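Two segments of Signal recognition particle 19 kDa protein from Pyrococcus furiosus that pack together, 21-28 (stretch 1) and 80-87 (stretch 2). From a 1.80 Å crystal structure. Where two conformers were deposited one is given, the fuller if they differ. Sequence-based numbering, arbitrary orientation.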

ATOM      1  N   ARG A  21      16.702  -2.114 -12.938  1.00 14.26           N
ATOM      2  CA  ARG A  21      17.702  -1.083 -12.688  1.00 14.07           C
ATOM      3  C   ARG A  21      17.892  -0.142 -13.880  1.00 14.41           C
ATOM      4  O   ARG A  21      18.029  -0.585 -15.034  1.00 16.54           O
ATOM      5  N   ILE A  22      17.861   1.152 -13.581  0.50 12.78           N
ATOM      6  CA  ILE A  22      18.017   2.214 -14.564  0.50 17.70           C
ATOM      7  C   ILE A  22      19.443   2.727 -14.579  0.50 19.13           C
ATOM      8  O   ILE A  22      20.056   2.855 -15.633  0.50 26.51           O
ATOM      9  N   VAL A  23      19.972   3.030 -13.402  1.00 16.45           N
ATOM     10  CA  VAL A  23      21.255   3.730 -13.329  1.00 19.08           C
ATOM     11  C   VAL A  23      22.435   2.748 -13.411  1.00 13.47           C
ATOM     12  O   VAL A  23      22.269   1.569 -13.138  1.00 16.20           O
ATOM     13  N   PRO A  24      23.618   3.237 -13.809  1.00 15.72           N
ATOM     14  CA  PRO A  24      24.785   2.350 -13.874  1.00 21.38           C
ATOM     15  C   PRO A  24      25.048   1.681 -12.535  1.00 17.24           C
ATOM     16  O   PRO A  24      24.833   2.275 -11.470  1.00 18.85           O
ATOM     17  N   ARG A  25      25.530   0.448 -12.599  1.00 15.63           N
ATOM     18  CA  ARG A  25      25.662  -0.377 -11.412  1.00 19.85           C
ATOM     19  C   ARG A  25      26.540   0.249 -10.329  1.00 16.19           C
ATOM     20  O   ARG A  25      26.232   0.121  -9.152  1.00 18.69           O
ATOM     21  N   SER A  26      27.637   0.903 -10.722  1.00 16.80           N
ATOM     22  CA  SER A  26      28.529   1.537  -9.746  1.00 21.98           C
ATOM     23  C   SER A  26      27.899   2.750  -9.030  1.00 18.64           C
ATOM     24  O   SER A  26      28.286   3.079  -7.903  1.00 16.90           O
ATOM     25  N   ILE A  27      26.923   3.402  -9.674  1.00 17.97           N
ATOM     26  CA  ILE A  27      26.204   4.501  -9.016  1.00 17.42           C
ATOM     27  C   ILE A  27      25.101   3.948  -8.101  1.00 15.85           C
ATOM     28  O   ILE A  27      24.947   4.392  -6.955  1.00 18.10           O
ATOM     29  N   ALA A  28      24.353   2.972  -8.617  1.00 14.68           N
ATOM     30  CA  ALA A  28      23.365   2.236  -7.836  1.00 14.56           C
ATOM     31  C   ALA A  28      23.986   1.713  -6.542  1.00 18.04           C
ATOM     32  O   ALA A  28      25.206   1.496  -6.468  1.00 16.89           O
ATOM     33  N   GLY A  80      15.779  16.183 -14.110  1.00 22.40           N
ATOM     34  CA  GLY A  80      15.057  15.081 -14.721  1.00 25.19           C
ATOM     35  C   GLY A  80      15.228  13.829 -13.885  1.00 25.38           C
ATOM     36  O   GLY A  80      16.124  13.755 -13.043  1.00 20.07           O
ATOM     37  N   LYS A  81      14.377  12.836 -14.112  1.00 20.00           N
ATOM     38  CA  LYS A  81      14.399  11.643 -13.284  1.00 22.88           C
ATOM     39  C   LYS A  81      15.759  10.928 -13.310  1.00 21.04           C
ATOM     40  O   LYS A  81      16.255  10.519 -12.270  1.00 18.32           O
ATOM     41  N   SER A  82      16.353  10.773 -14.489  1.00 15.63           N
ATOM     42  CA  SER A  82      17.594  10.013 -14.587  1.00 23.18           C
ATOM     43  C   SER A  82      18.689  10.626 -13.700  1.00 19.08           C
ATOM     44  O   SER A  82      19.355   9.925 -12.935  1.00 17.02           O
ATOM     45  N   LYS A  83      18.866  11.939 -13.786  1.00 18.20           N
ATOM     46  CA  LYS A  83      19.861  12.604 -12.953  1.00 22.32           C
ATOM     47  C   LYS A  83      19.488  12.559 -11.471  1.00 21.95           C
ATOM     48  O   LYS A  83      20.356  12.412 -10.612  1.00 15.05           O
ATOM     49  N   SER A  84      18.202  12.705 -11.169  1.00 20.81           N
ATOM     50  CA  SER A  84      17.748  12.634  -9.781  1.00 18.30           C
ATOM     51  C   SER A  84      18.028  11.257  -9.158  1.00 11.12           C
ATOM     52  O   SER A  84      18.392  11.171  -7.992  1.00 13.41           O
ATOM     53  N   LEU A  85      17.799  10.184  -9.910  1.00 13.11           N
ATOM     54  CA  LEU A  85      18.097   8.835  -9.425  1.00 15.43           C
ATOM     55  C   LEU A  85      19.579   8.675  -9.098  1.00 16.12           C
ATOM     56  O   LEU A  85      19.936   8.081  -8.081  1.00 14.20           O
ATOM     57  N   LYS A  86      20.439   9.194  -9.965  1.00 12.33           N
ATOM     58  CA  LYS A  86      21.888   9.141  -9.699  1.00 13.40           C
ATOM     59  C   LYS A  86      22.255   9.941  -8.439  1.00 15.13           C
ATOM     60  O   LYS A  86      23.026   9.474  -7.590  1.00 15.23           O
ATOM     61  N   LEU A  87      21.699  11.143  -8.303  1.00 11.76           N
ATOM     62  CA  LEU A  87      21.974  11.970  -7.135  1.00 16.32           C
ATOM     63  C   LEU A  87      21.525  11.258  -5.868  1.00 12.67           C
ATOM     64  O   LEU A  87      22.215  11.284  -4.847  1.00 14.40           O
TER

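The contact is small and almost wholly apolar: 308 Å² is buried, both sides summed, and no hydrogen bond crosses it. Stretch 2 is helical from Lys81 onward, with Gly80 at the N-cap position. Stretch 1 is irregular and lies along one side of this helix. The closest pair of CA atoms belongs to Ile27 and Lys86, 6.4 Å apart.

Ile22, Val23 and Ile27 point toward the helix, and Leu85 points toward them. All four have chi1 in the m well. Ile22 was deposited in two conformers, one of which is given here. With chi1 m and chi2 t, its chain is extended and carries CD1 out to the helix. There Ile22 CD1 lies 3.7 Å from Leu85 CD1 and 4.2 Å from Lys81 CE. Leu85 is also m, t, a common leucine rotamer on a helix. Its other neighbor is Val23, whose chi1 of -50° places CG1 close to the helix: Val23 CG1 is 3.7 Å from Leu85 CB and 4.1 Å from Lys86 CG. Val23 and Leu85 are both buried.

Lys86 loses the most area to the other stretch, 75 Å². Its CA-to-CB bond points sideways. Chi1 is m and the remaining angles are t, so the aliphatic chain runs extended past stretch 1. Lys86 CE comes within 4.1 Å of Pro24 CD, and Lys86 CB within 4.0 Å of Ile27 CG2. The lysine thus contributes methylene groups to this contact. Ile27, m and t, also sets CG2 3.8 Å from the backbone atom Lys86 O, a van der Waals approach.

Lys81 is t at all four chi angles. Its CB leaves sideways, but the straight chain brings its end nearer, which explains the contact with Ile22. Its NZ is hydrogen-bonded elsewhere in the structure.

Two side-chain hydrogen bonds form within the stretches; Arg21 NE, Arg21 NH2 and Ser84 OG also have partners elsewhere in the structure. Arg21 does not touch the helix. Its chi3 is p, which bends the chain after two t angles. Arg21 NH1 donates to Val23 O at 3.0 Å, with an N-H...acceptor angle of 166°. This ties the arginine back to its own loop. Ser84 has chi1 m, and Ser84 OG donates to Gly80 O at 3.0 Å. Ser84 N donates to the same Gly80 O, also at 3.0 Å. In stretch 1, Ile27 N and Ala28 N each lie 3.0 Å from Pro24 O and donate to it, closing the turn that carries Ile27. Ala28 points away from the helix.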

ATOM      1  CB  ARG A  21      19.056  -1.674 -12.246  1.00 15.59           C
ATOM      2  CG  ARG A  21      20.122  -0.585 -12.077  1.00 13.85           C
ATOM      3  CD  ARG A  21      21.385  -1.066 -11.372  1.00 17.93           C
ATOM      4  NE  ARG A  21      21.888  -2.298 -11.954  1.00 23.78           N
ATOM      5  CZ  ARG A  21      22.609  -2.365 -13.073  1.00 23.74           C
ATOM      6  NH1 ARG A  21      22.922  -1.267 -13.748  1.00 18.81           N
ATOM      7  NH2 ARG A  21      23.010  -3.546 -13.523  1.00 26.84           N
ATOM      8  CB  ILE A  22      17.113   3.434 -14.230  0.50 21.26           C
ATOM      9  CG1 ILE A  22      15.642   3.035 -14.190  0.50 15.55           C
ATOM     10  CG2 ILE A  22      17.339   4.562 -15.224  0.50 30.33           C
ATOM     11  CD1 ILE A  22      14.694   4.196 -14.382  0.50  8.72           C
ATOM     12  CB  VAL A  23      21.348   4.596 -12.077  1.00 21.92           C
ATOM     13  CG1 VAL A  23      20.097   5.471 -11.951  1.00 24.93           C
ATOM     14  CG2 VAL A  23      21.480   3.735 -10.869  1.00 19.48           C
ATOM     15  CB  PRO A  24      25.934   3.300 -14.240  1.00 22.89           C
ATOM     16  CG  PRO A  24      25.255   4.434 -14.953  1.00 21.12           C
ATOM     17  CD  PRO A  24      23.923   4.600 -14.278  1.00 20.33           C
ATOM     18  CB  ARG A  25      26.176  -1.773 -11.777  1.00 16.22           C
ATOM     19  CG  ARG A  25      26.039  -2.777 -10.648  1.00 20.57           C
ATOM     20  CD  ARG A  25      26.606  -4.141 -11.037  1.00 23.42           C
ATOM     21  NE  ARG A  25      28.052  -4.054 -11.209  1.00 33.05           N
ATOM     22  CZ  ARG A  25      28.880  -5.090 -11.161  1.00 27.97           C
ATOM     23  NH1 ARG A  25      28.409  -6.309 -10.942  1.00 27.92           N
ATOM     24  NH2 ARG A  25      30.186  -4.898 -11.314  1.00 20.77           N
ATOM     25  CB  SER A  26      29.856   1.926 -10.403  1.00 23.56           C
ATOM     26  OG  SER A  26      29.620   2.854 -11.440  1.00 35.24           O
ATOM     27  CB  ILE A  27      25.644   5.508 -10.037  1.00 18.54           C
ATOM     28  CG1 ILE A  27      26.789   6.208 -10.776  1.00 21.88           C
ATOM     29  CG2 ILE A  27      24.751   6.559  -9.350  1.00 16.48           C
ATOM     30  CD1 ILE A  27      26.353   6.877 -12.071  1.00 21.03           C
ATOM     31  CB  ALA A  28      22.818   1.070  -8.663  1.00 11.49           C
ATOM     32  CB  LYS A  81      13.285  10.673 -13.682  1.00 20.42           C
ATOM     33  CG  LYS A  81      13.350   9.332 -12.952  1.00 17.79           C
ATOM     34  CD  LYS A  81      12.091   8.509 -13.189  1.00 22.05           C
ATOM     35  CE  LYS A  81      12.216   7.112 -12.599  1.00 13.03           C
ATOM     36  NZ  LYS A  81      10.917   6.383 -12.633  1.00 18.35           N
ATOM     37  CB  SER A  82      18.056   9.911 -16.041  1.00 26.52           C
ATOM     38  OG  SER A  82      19.252   9.160 -16.127  1.00 49.43           O
ATOM     39  CB  LYS A  83      20.086  14.048 -13.403  1.00 18.69           C
ATOM     40  CG  LYS A  83      21.017  14.831 -12.487  1.00 20.29           C
ATOM     41  CD  LYS A  83      22.376  14.134 -12.336  1.00 32.38           C
ATOM     42  CE  LYS A  83      23.364  15.009 -11.569  1.00 25.03           C
ATOM     43  NZ  LYS A  83      24.688  14.342 -11.330  1.00 25.88           N
ATOM     44  CB  SER A  84      16.247  12.965  -9.692  1.00 18.06           C
ATOM     45  OG  SER A  84      15.986  14.292 -10.135  1.00 18.12           O
ATOM     46  CB  LEU A  85      17.684   7.771 -10.437  1.00 12.71           C
ATOM     47  CG  LEU A  85      16.184   7.557 -10.681  1.00 11.60           C
ATOM     48  CD1 LEU A  85      15.964   6.530 -11.782  1.00 14.96           C
ATOM     49  CD2 LEU A  85      15.454   7.152  -9.389  1.00 13.75           C
ATOM     50  CB  LYS A  86      22.681   9.646 -10.908  1.00 17.75           C
ATOM     51  CG  LYS A  86      22.606   8.716 -12.132  1.00 19.56           C
ATOM     52  CD  LYS A  86      23.151   9.416 -13.374  1.00 21.87           C
ATOM     53  CE  LYS A  86      22.978   8.557 -14.613  1.00 26.80           C
ATOM     54  NZ  LYS A  86      23.263   9.332 -15.847  1.00 55.91           N
ATOM     55  CB  LEU A  87      21.251  13.314  -7.242  1.00 14.59           C
ATOM     56  CG  LEU A  87      21.822  14.287  -8.272  1.00 17.73           C
ATOM     57  CD1 LEU A  87      20.813  15.403  -8.520  1.00 15.59           C
ATOM     58  CD2 LEU A  87      23.143  14.842  -7.747  1.00 23.53           C
TER